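Local coordinates for putative polysaccharide biosynthesis protein with aminopeptidase-like domain (Clostridium acetobutylicum, PDB 3K9T) that binds one zinc ion per subunit of a homotrimer and probably acts in the biosynthesis of modified polysaccharides, without expected peptidase activity despite its aminopeptidase-like domain, at residues A[69-75]-A[158-164]; A[62-68]-A[228-233]; A[275-279]-A[348-353]; A[203-207]-A[342-346]. The contacts are given in a common frame with arbitrary orientation. Residue numbers count along the deposited sequence, not the author numbering.

Contact 1 of 4, residues A[69-75]-A[158-164]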
# COMPACT_ATOMS: atom_id res chain seq x y z
N LYS A 69 32.44 34.19 -15.34
CA LYS A 69 32.62 35.58 -15.75
C LYS A 69 31.26 36.24 -15.85
O LYS A 69 30.23 35.58 -16.01
CB LYS A 69 33.34 35.69 -17.09
CG LYS A 69 34.79 35.26 -17.02
CD LYS A 69 35.62 35.56 -18.27
CE LYS A 69 37.06 35.08 -18.05
NZ LYS A 69 38.06 36.15 -18.29
N GLU A 70 31.27 37.56 -15.73
CA GLU A 70 30.06 38.32 -15.81
C GLU A 70 29.82 38.68 -17.26
O GLU A 70 30.74 39.09 -17.97
CB GLU A 70 30.17 39.58 -14.94
CG GLU A 70 28.95 40.47 -15.07
CD GLU A 70 28.96 41.66 -14.16
OE1 GLU A 70 29.59 41.63 -13.07
OE2 GLU A 70 28.29 42.64 -14.54
N TRP A 71 28.56 38.56 -17.67
CA TRP A 71 28.13 38.86 -19.05
C TRP A 71 27.20 40.06 -19.05
O TRP A 71 26.32 40.19 -18.17
CB TRP A 71 27.40 37.65 -19.66
CG TRP A 71 27.00 37.81 -21.09
CD1 TRP A 71 27.84 37.89 -22.16
CD2 TRP A 71 25.67 37.92 -21.61
NE1 TRP A 71 27.12 38.04 -23.32
CE2 TRP A 71 25.78 38.05 -23.01
CE3 TRP A 71 24.40 37.90 -21.04
CZ2 TRP A 71 24.67 38.18 -23.84
CZ3 TRP A 71 23.28 38.01 -21.87
CH2 TRP A 71 23.43 38.14 -23.25
N ASN A 72 27.37 40.92 -20.06
CA ASN A 72 26.51 42.08 -20.27
C ASN A 72 26.27 42.33 -21.75
O ASN A 72 27.07 41.90 -22.56
CB ASN A 72 27.11 43.31 -19.62
CG ASN A 72 26.85 43.34 -18.14
OD1 ASN A 72 25.71 43.56 -17.70
ND2 ASN A 72 27.90 43.08 -17.35
N ILE A 73 25.18 43.02 -22.09
CA ILE A 73 24.87 43.25 -23.49
C ILE A 73 24.19 44.60 -23.65
O ILE A 73 23.28 44.92 -22.90
CB ILE A 73 24.02 42.06 -24.08
CG1 ILE A 73 23.70 42.25 -25.57
CG2 ILE A 73 22.73 41.84 -23.28
CD1 ILE A 73 23.43 40.92 -26.32
N LYS A 74 24.68 45.39 -24.62
CA LYS A 74 24.12 46.70 -24.99
C LYS A 74 23.20 46.57 -26.22
O LYS A 74 22.10 47.11 -26.26
CB LYS A 74 25.25 47.68 -25.33
CG LYS A 74 26.09 48.10 -24.13
CD LYS A 74 27.34 48.90 -24.53
CE LYS A 74 28.43 48.83 -23.43
NZ LYS A 74 29.01 47.44 -23.23
N ASP A 75 23.63 45.85 -27.24
CA ASP A 75 22.83 45.76 -28.44
C ASP A 75 23.29 44.55 -29.21
O ASP A 75 24.38 44.03 -28.96
CB ASP A 75 23.03 47.03 -29.29
CG ASP A 75 21.88 47.31 -30.29
OD1 ASP A 75 20.85 46.62 -30.30
OD2 ASP A 75 22.01 48.28 -31.06
N ILE A 158 26.96 41.76 -32.23
CA ILE A 158 26.58 41.47 -30.85
C ILE A 158 27.53 42.30 -29.98
O ILE A 158 28.70 41.95 -29.83
CB ILE A 158 26.71 39.98 -30.44
CG1 ILE A 158 25.80 39.08 -31.29
CG2 ILE A 158 26.37 39.81 -28.97
CD1 ILE A 158 26.07 37.55 -31.09
N ASP A 159 27.01 43.40 -29.43
CA ASP A 159 27.78 44.30 -28.58
C ASP A 159 27.63 43.86 -27.14
O ASP A 159 26.80 44.38 -26.39
CB ASP A 159 27.28 45.75 -28.75
CG ASP A 159 28.14 46.76 -28.02
OD1 ASP A 159 29.24 46.37 -27.55
OD2 ASP A 159 27.72 47.94 -27.92
N SER A 160 28.48 42.90 -26.75
CA SER A 160 28.43 42.30 -25.42
C SER A 160 29.79 42.34 -24.76
O SER A 160 30.77 42.73 -25.39
CB SER A 160 27.97 40.83 -25.55
OG SER A 160 28.81 40.09 -26.41
N SER A 161 29.85 41.95 -23.49
CA SER A 161 31.13 41.79 -22.79
C SER A 161 31.07 40.57 -21.91
O SER A 161 30.02 40.26 -21.37
CB SER A 161 31.49 43.00 -21.92
OG SER A 161 30.52 43.22 -20.92
N LEU A 162 32.21 39.91 -21.77
CA LEU A 162 32.34 38.69 -20.97
C LEU A 162 33.68 38.84 -20.25
O LEU A 162 34.76 38.61 -20.82
CB LEU A 162 32.30 37.47 -21.88
CG LEU A 162 32.17 36.07 -21.28
CD1 LEU A 162 31.04 35.94 -20.28
CD2 LEU A 162 32.00 35.05 -22.42
N GLU A 163 33.61 39.26 -18.99
CA GLU A 163 34.77 39.67 -18.22
C GLU A 163 34.57 39.24 -16.80
O GLU A 163 33.44 39.04 -16.37
CB GLU A 163 34.87 41.21 -18.22
CG GLU A 163 35.15 41.89 -19.57
CD GLU A 163 36.41 41.36 -20.27
OE1 GLU A 163 37.36 40.93 -19.56
OE2 GLU A 163 36.45 41.38 -21.53
N ASP A 164 35.68 39.10 -16.08
CA ASP A 164 35.64 38.85 -14.65
C ASP A 164 34.81 39.95 -14.07
O ASP A 164 34.97 41.10 -14.44
CB ASP A 164 37.04 38.91 -14.02
CG ASP A 164 37.83 37.62 -14.20
OD1 ASP A 164 37.30 36.63 -14.75
OD2 ASP A 164 38.99 37.60 -13.73
O HOH W 1 38.34 38.82 -17.74
O HOH W 2 30.51 41.91 -18.79
O HOH W 3 28.33 44.89 -22.79
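In the insert of this aminopeptidase-like protein, the strands at 70-73 and 158-163 form the central antiparallel pair of a four-stranded sheet, and their meeting illustrates how a classic beta bulge shifts the register by one where the chain turns a corner at Lys74. Glu70 and Glu163 form a hydrogen-bonded pair, with Glu70 N to Glu163 O at 2.7 Å and Glu163 N to Glu70 O at 3.1 Å. Asn72 and Ser161 repeat it through Asn72 N to Ser161 O (3.0 Å) and Ser161 N to Asn72 O (2.9 Å). Beyond Ile73, Lys74 N donates to Asp159 O at 2.9 Å while Asp159 N reaches Asp75 O at 2.7 Å, so two residues face one. Trp71 and Ile73 share a face with Ser160 and Leu162; Trp71 CB meets Leu162 CD1 at 4.1 Å, and the indole stacks with Tyr99 and donates to Ser100 O. The other face is polar. Asn72 ND2 donates to Glu70 OE2 at 2.9 Å, the same carboxylate oxygen that Arg39 engages in a salt bridge, Asn72 OD1 accepts from Asn36 N, and a water joins Glu70 O to Ser161 OG. Beside Lys69, where the strand pair finishes, another water links Lys69 NZ, Glu163 OE1 and Asp164 N. Six main-chain hydrogen bonds thus join the strands, whereas the salt bridge Lys69 NZ to Asp164 OD1 is long, at 3.7 Å, and supplemented by water.

Contact 2 of 4, residues A[62-68]-A[228-233]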
# COMPACT_ATOMS: atom_id res chain seq x y z
N VAL A 62 32.60 27.58 -5.52
CA VAL A 62 31.40 27.33 -4.76
C VAL A 62 31.11 25.83 -4.87
O VAL A 62 30.57 25.33 -5.86
CB VAL A 62 30.26 28.29 -5.20
CG1 VAL A 62 30.60 29.70 -4.64
CG2 VAL A 62 30.03 28.28 -6.80
N PHE A 63 31.52 25.11 -3.82
CA PHE A 63 31.63 23.66 -3.85
C PHE A 63 32.39 23.29 -5.15
O PHE A 63 33.44 23.86 -5.42
CB PHE A 63 30.26 22.94 -3.72
CG PHE A 63 29.55 23.23 -2.42
CD1 PHE A 63 30.21 23.12 -1.19
CD2 PHE A 63 28.22 23.61 -2.41
CE1 PHE A 63 29.53 23.38 0.01
CE2 PHE A 63 27.55 23.86 -1.21
CZ PHE A 63 28.21 23.75 -0.02
N ASP A 64 31.84 22.40 -5.97
CA ASP A 64 32.53 21.92 -7.17
C ASP A 64 32.47 22.92 -8.30
O ASP A 64 33.15 22.75 -9.31
CB ASP A 64 31.93 20.59 -7.68
CG ASP A 64 32.84 19.88 -8.65
OD1 ASP A 64 34.05 19.77 -8.35
OD2 ASP A 64 32.36 19.45 -9.72
N TRP A 65 31.67 23.96 -8.14
CA TRP A 65 31.51 24.93 -9.21
C TRP A 65 32.40 26.14 -9.05
O TRP A 65 32.92 26.40 -7.98
CB TRP A 65 30.04 25.36 -9.31
CG TRP A 65 29.14 24.29 -9.73
CD1 TRP A 65 28.89 23.12 -9.07
CD2 TRP A 65 28.33 24.27 -10.92
NE1 TRP A 65 27.97 22.37 -9.78
CE2 TRP A 65 27.61 23.06 -10.91
CE3 TRP A 65 28.13 25.17 -11.97
CZ2 TRP A 65 26.71 22.72 -11.91
CZ3 TRP A 65 27.23 24.82 -12.98
CH2 TRP A 65 26.54 23.61 -12.94
N THR A 66 32.56 26.86 -10.15
CA THR A 66 33.30 28.10 -10.19
C THR A 66 32.38 29.21 -10.64
O THR A 66 31.75 29.08 -11.67
CB THR A 66 34.45 28.03 -11.18
OG1 THR A 66 35.30 26.93 -10.83
CG2 THR A 66 35.23 29.35 -11.18
N VAL A 67 32.35 30.31 -9.89
CA VAL A 67 31.52 31.44 -10.28
C VAL A 67 32.00 31.98 -11.65
O VAL A 67 33.15 32.40 -11.80
CB VAL A 67 31.52 32.55 -9.21
CG1 VAL A 67 30.84 33.86 -9.72
CG2 VAL A 67 30.83 32.07 -7.94
N PRO A 68 31.12 31.95 -12.66
CA PRO A 68 31.54 32.38 -14.01
C PRO A 68 31.92 33.86 -14.17
O PRO A 68 31.74 34.66 -13.26
CB PRO A 68 30.30 32.12 -14.86
CG PRO A 68 29.13 32.27 -13.90
CD PRO A 68 29.66 31.76 -12.55
N THR A 228 20.68 27.05 -10.48
CA THR A 228 21.82 26.17 -10.35
C THR A 228 23.00 26.87 -9.73
O THR A 228 23.27 26.64 -8.58
CB THR A 228 22.15 25.40 -11.69
OG1 THR A 228 21.04 24.58 -11.98
CG2 THR A 228 23.37 24.47 -11.57
N ILE A 229 23.71 27.69 -10.50
CA ILE A 229 24.90 28.39 -9.99
C ILE A 229 24.60 29.29 -8.77
O ILE A 229 25.41 29.37 -7.81
CB ILE A 229 25.65 29.17 -11.13
CG1 ILE A 229 26.96 29.74 -10.60
CG2 ILE A 229 24.76 30.24 -11.78
CD1 ILE A 229 27.93 28.67 -10.01
N GLY A 230 23.43 29.93 -8.78
CA GLY A 230 23.01 30.78 -7.65
C GLY A 230 22.73 30.00 -6.39
O GLY A 230 23.27 30.32 -5.37
N SER A 231 21.92 28.95 -6.47
CA SER A 231 21.64 28.11 -5.29
C SER A 231 22.90 27.44 -4.73
O SER A 231 23.07 27.36 -3.51
CB SER A 231 20.55 27.08 -5.57
OG SER A 231 20.89 26.19 -6.61
N ILE A 232 23.78 26.98 -5.62
CA ILE A 232 25.07 26.39 -5.19
C ILE A 232 25.89 27.46 -4.47
O ILE A 232 26.38 27.22 -3.37
CB ILE A 232 25.86 25.77 -6.38
CG1 ILE A 232 25.06 24.62 -7.02
CG2 ILE A 232 27.23 25.22 -5.89
CD1 ILE A 232 25.66 24.07 -8.31
N THR A 233 25.99 28.65 -5.05
CA THR A 233 26.67 29.76 -4.40
C THR A 233 26.10 30.08 -3.02
O THR A 233 26.85 30.28 -2.06
CB THR A 233 26.63 31.01 -5.26
OG1 THR A 233 27.27 30.72 -6.52
CG2 THR A 233 27.35 32.20 -4.55
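How a beta hairpin can be seated on a helix by apolar contacts is well illustrated here. The hairpin turns through a type II' turn from Val62 to Trp65, closed by Val62 N to Trp65 O (2.7 Å) and Trp65 N to Val62 O (2.9 Å), and lies against the start of helix 229-237. In a CH-pi contact, Ile232 CD1 sits over the face of the Trp65 five-membered ring, 3.3 Å from its centroid. The remaining contacts are apolar. Ile229 CD1 lies 3.9 Å from Val62 CG2 and 4.0 Å from Trp65 CB, Ile229 CG1 is 3.9 Å from Pro68 CD, and Phe63 CD2 touches Ile232 CG2 at 4.0 Å. Two polar groups bond away from this interface: Thr233 OG1 donates to Ile229 O at 2.6 Å, and Trp65 NE1 to Glu367 O of the second subunit, whose Lys372 and Arg373 form salt bridges with Asp64. The helix is thus met by apolar contact, while the second subunit adds salt bridges and hydrogen bonds as well as packing.

Contact 3 of 4, residues A[275-279]-A[348-353]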
# COMPACT_ATOMS: atom_id res chain seq x y z
N ILE A 275 1.78 18.70 3.89
CA ILE A 275 1.02 19.96 4.00
C ILE A 275 0.52 20.39 2.61
O ILE A 275 -0.67 20.63 2.41
CB ILE A 275 1.85 21.11 4.61
CG1 ILE A 275 2.00 20.92 6.11
CG2 ILE A 275 1.22 22.48 4.31
CD1 ILE A 275 2.95 21.94 6.72
N VAL A 276 1.43 20.48 1.65
CA VAL A 276 0.99 20.91 0.32
C VAL A 276 -0.09 19.96 -0.28
O VAL A 276 -1.05 20.44 -0.86
CB VAL A 276 2.17 21.11 -0.69
CG1 VAL A 276 1.61 21.33 -2.12
CG2 VAL A 276 3.06 22.30 -0.21
N GLU A 277 0.04 18.65 -0.11
CA GLU A 277 -0.95 17.75 -0.73
C GLU A 277 -2.31 17.86 -0.03
O GLU A 277 -3.32 17.76 -0.68
CB GLU A 277 -0.45 16.31 -0.79
CG GLU A 277 0.82 16.15 -1.66
CD GLU A 277 1.55 14.85 -1.38
OE1 GLU A 277 0.86 13.82 -1.21
OE2 GLU A 277 2.80 14.85 -1.32
N LYS A 278 -2.30 18.16 1.27
CA LYS A 278 -3.52 18.35 2.03
C LYS A 278 -4.24 19.64 1.65
O LYS A 278 -5.48 19.67 1.62
CB LYS A 278 -3.24 18.32 3.55
CG LYS A 278 -4.49 18.18 4.45
CD LYS A 278 -5.33 16.94 4.10
CE LYS A 278 -6.36 16.67 5.17
NZ LYS A 278 -7.50 15.86 4.70
N VAL A 279 -3.48 20.70 1.36
CA VAL A 279 -4.07 21.94 0.86
C VAL A 279 -4.72 21.70 -0.53
O VAL A 279 -5.90 22.04 -0.76
CB VAL A 279 -3.07 23.11 0.82
CG1 VAL A 279 -3.66 24.30 0.11
CG2 VAL A 279 -2.57 23.51 2.28
N GLU A 348 -2.01 29.62 1.79
CA GLU A 348 -2.73 28.57 2.53
C GLU A 348 -1.75 27.53 3.05
O GLU A 348 -1.90 26.97 4.15
CB GLU A 348 -3.77 27.89 1.63
CG GLU A 348 -4.77 27.00 2.40
CD GLU A 348 -5.55 27.78 3.42
OE1 GLU A 348 -5.88 28.95 3.14
OE2 GLU A 348 -5.84 27.22 4.51
N VAL A 349 -0.75 27.24 2.22
CA VAL A 349 0.33 26.38 2.63
C VAL A 349 0.99 26.97 3.88
O VAL A 349 1.17 26.24 4.86
CB VAL A 349 1.32 26.13 1.51
CG1 VAL A 349 2.64 25.54 2.04
CG2 VAL A 349 0.68 25.22 0.49
N ILE A 350 1.30 28.27 3.84
CA ILE A 350 2.01 28.96 4.93
C ILE A 350 1.14 29.00 6.16
O ILE A 350 1.62 28.72 7.25
CB ILE A 350 2.52 30.37 4.53
CG1 ILE A 350 3.69 30.25 3.53
CG2 ILE A 350 2.94 31.14 5.76
CD1 ILE A 350 4.16 31.56 2.82
N TYR A 351 -0.13 29.33 5.99
CA TYR A 351 -1.10 29.23 7.09
C TYR A 351 -1.06 27.82 7.72
O TYR A 351 -1.09 27.70 8.93
CB TYR A 351 -2.52 29.55 6.61
CG TYR A 351 -3.62 29.36 7.64
CD1 TYR A 351 -4.16 28.09 7.93
CD2 TYR A 351 -4.14 30.45 8.32
CE1 TYR A 351 -5.17 27.94 8.87
CE2 TYR A 351 -5.17 30.30 9.27
CZ TYR A 351 -5.68 29.05 9.53
OH TYR A 351 -6.68 28.91 10.47
N THR A 352 -0.98 26.78 6.91
CA THR A 352 -0.97 25.40 7.44
C THR A 352 0.34 25.11 8.21
O THR A 352 0.34 24.53 9.31
CB THR A 352 -1.22 24.36 6.31
OG1 THR A 352 -2.41 24.71 5.59
CG2 THR A 352 -1.39 22.96 6.88
N ILE A 353 1.45 25.52 7.63
CA ILE A 353 2.75 25.36 8.26
C ILE A 353 2.73 25.99 9.64
O ILE A 353 3.16 25.38 10.60
CB ILE A 353 3.85 26.05 7.44
CG1 ILE A 353 4.13 25.29 6.16
CG2 ILE A 353 5.16 26.21 8.26
CD1 ILE A 353 4.94 26.13 5.17
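Two helical segments, 275-279 and 348-353, pass with their axes 9.5 Å apart at closest approach and their N-to-C directions at 123°, a steeply inclined crossing. The backbones come nearest at Val276 and Val349, whose CA atoms are 6.0 Å apart, a closeness consistent with the small valine side chains there. Val276 CG2 meets Val349 CG2 at 3.8 Å, and about one turn further on Val279 CG2 reaches the same methyl, Val349 CG2, at 4.1 Å. Ile275 reaches along one turn of the other helix: its CG2 lies 3.7 Å from Thr352 CB and its CD1 3.6 Å from Ile353 CG1. Even the polar residues contribute carbon surface, since Val279 CG1 rests on Glu348 CG at 3.7 Å. Thr352 keeps its hydroxyl within its own helix, OG1 donating to Glu348 O at 2.7 Å, while the Glu348 carboxylate forms a salt bridge with Arg417. The result is a buried helix-helix interface that joins helix 271-282 to the long helix 336-355. Around it, Val276 packs on Tyr262 of strand 260-263 in the main sheet, Ile275 touches Leu406 of helix 405-412, and Thr352 touches Phe416 of helix 416-428, so the pair borders the permutated winged helix-turn-helix region.

Contact 4 of 4, residues A[203-207]-A[342-346]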
# COMPACT_ATOMS: atom_id res chain seq x y z
N LEU A 203 5.75 36.23 -7.79
CA LEU A 203 4.95 35.58 -6.72
C LEU A 203 5.63 35.65 -5.36
O LEU A 203 5.04 36.05 -4.38
CB LEU A 203 4.61 34.12 -7.08
CG LEU A 203 4.02 33.27 -5.94
CD1 LEU A 203 2.66 33.75 -5.71
CD2 LEU A 203 4.01 31.75 -6.22
N ILE A 204 6.87 35.19 -5.30
CA ILE A 204 7.65 35.14 -4.07
C ILE A 204 7.77 36.57 -3.52
O ILE A 204 7.69 36.77 -2.31
CB ILE A 204 9.02 34.44 -4.39
CG1 ILE A 204 8.78 32.95 -4.62
CG2 ILE A 204 10.02 34.57 -3.39
CD1 ILE A 204 8.11 32.30 -3.54
N THR A 205 7.88 37.57 -4.40
CA THR A 205 7.95 38.96 -3.95
C THR A 205 6.70 39.32 -3.13
O THR A 205 6.81 39.82 -2.00
CB THR A 205 8.20 39.91 -5.12
OG1 THR A 205 9.50 39.61 -5.64
CG2 THR A 205 8.16 41.40 -4.66
N PHE A 206 5.54 38.98 -3.68
CA PHE A 206 4.28 39.26 -3.00
C PHE A 206 4.00 38.39 -1.77
O PHE A 206 3.35 38.83 -0.84
CB PHE A 206 3.12 39.29 -4.00
CG PHE A 206 3.01 40.62 -4.69
CD1 PHE A 206 3.86 40.95 -5.74
CD2 PHE A 206 2.10 41.57 -4.26
CE1 PHE A 206 3.78 42.19 -6.35
CE2 PHE A 206 2.01 42.81 -4.87
CZ PHE A 206 2.84 43.11 -5.93
N ILE A 207 4.51 37.16 -1.74
CA ILE A 207 4.40 36.35 -0.55
C ILE A 207 5.21 37.03 0.54
O ILE A 207 4.69 37.26 1.61
CB ILE A 207 4.85 34.90 -0.76
CG1 ILE A 207 3.83 34.20 -1.66
CG2 ILE A 207 4.97 34.17 0.61
CD1 ILE A 207 4.40 33.02 -2.33
N SER A 342 -2.29 30.75 -7.52
CA SER A 342 -1.00 30.29 -7.00
C SER A 342 -0.62 31.04 -5.70
O SER A 342 -0.13 30.46 -4.76
CB SER A 342 0.07 30.48 -8.06
OG SER A 342 -0.22 29.71 -9.22
N TYR A 343 -0.88 32.33 -5.64
CA TYR A 343 -0.55 33.12 -4.46
C TYR A 343 -1.40 32.71 -3.25
O TYR A 343 -0.88 32.52 -2.17
CB TYR A 343 -0.75 34.57 -4.82
CG TYR A 343 -0.88 35.57 -3.71
CD1 TYR A 343 0.24 36.14 -3.11
CD2 TYR A 343 -2.14 36.04 -3.32
CE1 TYR A 343 0.11 37.10 -2.14
CE2 TYR A 343 -2.27 37.00 -2.33
CZ TYR A 343 -1.14 37.53 -1.75
OH TYR A 343 -1.25 38.50 -0.79
N LYS A 344 -2.70 32.58 -3.48
CA LYS A 344 -3.64 32.08 -2.48
C LYS A 344 -3.18 30.70 -1.95
O LYS A 344 -3.18 30.43 -0.73
CB LYS A 344 -5.04 32.03 -3.14
CG LYS A 344 -6.15 31.32 -2.39
CD LYS A 344 -7.54 31.85 -2.81
CE LYS A 344 -8.16 31.10 -3.98
NZ LYS A 344 -8.73 29.81 -3.54
N THR A 345 -2.73 29.83 -2.85
CA THR A 345 -2.34 28.47 -2.44
C THR A 345 -1.07 28.49 -1.57
O THR A 345 -0.98 27.80 -0.54
CB THR A 345 -2.21 27.53 -3.63
OG1 THR A 345 -3.43 27.54 -4.44
CG2 THR A 345 -1.90 26.13 -3.13
N TYR A 346 -0.11 29.28 -1.98
CA TYR A 346 1.11 29.45 -1.22
C TYR A 346 0.76 30.00 0.16
O TYR A 346 1.29 29.52 1.16
CB TYR A 346 2.14 30.35 -1.95
CG TYR A 346 3.13 29.60 -2.85
CD1 TYR A 346 2.75 29.13 -4.10
CD2 TYR A 346 4.45 29.41 -2.45
CE1 TYR A 346 3.68 28.46 -4.92
CE2 TYR A 346 5.37 28.74 -3.26
CZ TYR A 346 4.98 28.26 -4.48
OH TYR A 346 5.90 27.60 -5.29
O HOH W 4 1.06 40.23 -0.89
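Leu203 opens the segment by pressing into helix 336-355: its CD1 lies 3.5 Å from Tyr343 CA and 3.6 Å from Tyr343 CB, while its CD2 stands over the face of the Tyr346 ring, 3.8 Å from the centroid, in a CH-pi contact. Ile204 approaches the same ring more loosely, CD1 to Tyr346 CE2 being 4.5 Å, and turns also to Phe222 and Phe224 on strand 219-225. Such layering of helices on a mixed central sheet is the architecture of the aminopeptidase-like domain; here the segments 203-207 and 342-346, on helices 194-211 and 336-355, cross at -47° with their axes 10.3 Å apart at closest approach. At Phe206 the contact acquires a polar element, for a water donates to Phe206 O at 2.7 Å and is hydrogen-bonded to Tyr343 OH at 2.9 Å, bridging the helices. The Phe206 ring itself packs on Thr15 and Ile19 of helix 12-26. Ile207, one turn after Leu203, places CD1 3.5 Å from Tyr346 CB and CG1 4.3 Å from Tyr343 CD1, whereas the Tyr346 hydroxyl is hydrogen-bonded to Leu314 O.

The four contacts show how distant parts of one chain are tied together across an elongated subunit. Contact 1 is nested along the chain within the loop closed by contact 2, and the two adjoin in sequence with centres about 20 Å apart: one builds the insert's own sheet, the other fastens the insert to helix 229-237 of the aminopeptidase-like domain. Contacts 3 and 4 share helix 336-355, cross along the chain and have centres about 13 Å apart, touching where Ile350 CD1 meets Ile207 CG2 at 3.5 Å. Contacts 1 and 3, with centres about 43 Å apart, lie on opposite sides of the chain's centre. Helix 336-355 thereby connects the domain core to the neighbourhood of the winged helix-turn-helix region.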